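Local coordinates for protein probable porin (Pseudomonas aeruginosa, PDB 4FSO) that probably acts as a porin, a beta-barrel channel of the OprD family that lets small solutes pass across the outer membrane, at residues Q116-Y119 and G120-P124. Residues are numbered along the deposited sequence; the frame is centred on the assembly and turned at random.
With C8E ((hydroxyethyloxy)tri(ethyloxy)octane), chain J.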
# COMPACT_ATOMS: atom_id res chain seq x y z
N GLN A 116 -15.96 0.63 -17.06
CA GLN A 116 -14.92 1.50 -17.57
C GLN A 116 -13.62 0.76 -17.88
O GLN A 116 -13.25 -0.20 -17.20
CB GLN A 116 -14.68 2.68 -16.63
CG GLN A 116 -14.92 2.34 -15.17
CD GLN A 116 -15.70 3.40 -14.44
OE1 GLN A 116 -16.70 3.11 -13.77
NE2 GLN A 116 -15.25 4.65 -14.54
N PHE A 117 -12.93 1.20 -18.93
CA PHE A 117 -11.69 0.58 -19.36
C PHE A 117 -10.63 1.66 -19.41
O PHE A 117 -10.93 2.80 -19.70
CB PHE A 117 -11.86 -0.09 -20.74
CG PHE A 117 -10.58 -0.65 -21.31
CD1 PHE A 117 -10.01 -1.81 -20.78
CD2 PHE A 117 -9.94 -0.02 -22.36
CE1 PHE A 117 -8.83 -2.32 -21.29
CE2 PHE A 117 -8.75 -0.52 -22.88
CZ PHE A 117 -8.20 -1.68 -22.34
N ARG A 118 -9.39 1.30 -19.11
CA ARG A 118 -8.29 2.24 -19.20
C ARG A 118 -7.12 1.50 -19.78
O ARG A 118 -6.96 0.29 -19.55
CB ARG A 118 -7.89 2.80 -17.82
CG ARG A 118 -8.90 3.76 -17.23
CD ARG A 118 -8.60 4.06 -15.77
NE ARG A 118 -7.47 4.97 -15.63
CZ ARG A 118 -6.44 4.77 -14.82
NH1 ARG A 118 -6.38 3.67 -14.06
NH2 ARG A 118 -5.46 5.67 -14.78
N TYR A 119 -6.30 2.22 -20.54
CA TYR A 119 -5.08 1.66 -21.09
C TYR A 119 -4.05 2.76 -20.98
O TYR A 119 -4.35 3.91 -21.29
CB TYR A 119 -5.30 1.21 -22.54
CG TYR A 119 -4.19 0.35 -23.13
CD1 TYR A 119 -2.85 0.56 -22.79
CD2 TYR A 119 -4.48 -0.66 -24.04
CE1 TYR A 119 -1.84 -0.22 -23.33
CE2 TYR A 119 -3.47 -1.44 -24.59
CZ TYR A 119 -2.16 -1.21 -24.22
OH TYR A 119 -1.15 -1.98 -24.76
N GLY A 120 -2.85 2.41 -20.52
CA GLY A 120 -1.76 3.36 -20.38
C GLY A 120 -1.11 3.37 -18.99
O GLY A 120 -0.97 2.34 -18.35
N ALA A 121 -0.73 4.56 -18.54
CA ALA A 121 -0.03 4.72 -17.27
C ALA A 121 -0.98 4.63 -16.06
O ALA A 121 -2.12 5.05 -16.12
CB ALA A 121 0.77 6.05 -17.28
N MET A 122 -0.50 4.07 -14.95
CA MET A 122 -1.40 3.64 -13.89
C MET A 122 -0.78 3.58 -12.49
O MET A 122 0.36 3.09 -12.31
CB MET A 122 -1.98 2.27 -14.23
CG MET A 122 -3.16 2.28 -15.15
SD MET A 122 -3.67 0.60 -15.50
CE MET A 122 -4.11 0.07 -13.85
N LEU A 123 -1.54 4.04 -11.50
CA LEU A 123 -1.26 3.79 -10.09
C LEU A 123 -2.26 2.78 -9.49
O LEU A 123 -3.31 3.17 -8.97
CB LEU A 123 -1.32 5.10 -9.29
CG LEU A 123 -0.42 6.25 -9.75
CD1 LEU A 123 -0.40 7.40 -8.72
CD2 LEU A 123 0.95 5.73 -9.97
N PRO A 124 -1.93 1.48 -9.56
CA PRO A 124 -2.88 0.49 -9.02
C PRO A 124 -2.97 0.56 -7.50
O PRO A 124 -1.96 0.75 -6.84
CB PRO A 124 -2.28 -0.85 -9.47
CG PRO A 124 -1.24 -0.50 -10.52
CD PRO A 124 -0.74 0.85 -10.13
C1 C8E J . -7.17 -7.66 -18.83
C2 C8E J . -7.88 -6.30 -18.79
C3 C8E J . -8.48 -5.94 -20.15
C4 C8E J . -9.75 -6.73 -20.50
C5 C8E J . -10.19 -6.53 -21.95
C6 C8E J . -11.62 -5.99 -22.03
C7 C8E J . -11.78 -4.94 -23.11
C8 C8E J . -13.21 -4.39 -22.99
O9 C8E J . -13.40 -3.23 -23.79
C10 C8E J . -13.70 -2.03 -23.07
C11 C8E J . -15.22 -1.77 -22.99
O12 C8E J . -15.49 -0.44 -22.56
C13 C8E J . -16.74 -0.30 -21.90
C14 C8E J . -17.81 -1.16 -22.57
O15 C8E J . -18.57 -1.88 -21.62
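Arg118 reaches across the inside of the corner at Gly120 and brings its guanidinium obliquely against Met122, in a beta-barrel of the OprD porin family. The strand ending at Tyr119 pairs with its two barrel neighbours: backbone hydrogen bonds join Phe117 to Met110 on one and Arg118 to Gln145 on the other. At Gly120 the chain turns and leaves this course, and Ala121 and Met122 form a short strand next to residues 140-142.

From CB, the Arg118 chain sets out with CG beside its own backbone N (chi1 -71°). It runs extended out to CD, and the turn about CG-CD (chi3 75°) then swings NE aside. NE forms a long, weak ion pair with Asp66. Beyond it, CZ lies 4.1 Å from Met122 CG, and NH1 is closer to that carbon, at 3.7 Å. NH2 lies 3.7 Å from Ala121 O, too far for a hydrogen bond.

Gly120 makes the turn with a positive phi (128°), a backbone shape that suits glycine. On what is probably the membrane-facing side of the strand, a bound detergent molecule lies against Phe117. Its atom C10 is 3.5 Å from Phe117 CB, and its alkyl carbon C3 meets the ring edge at CE1.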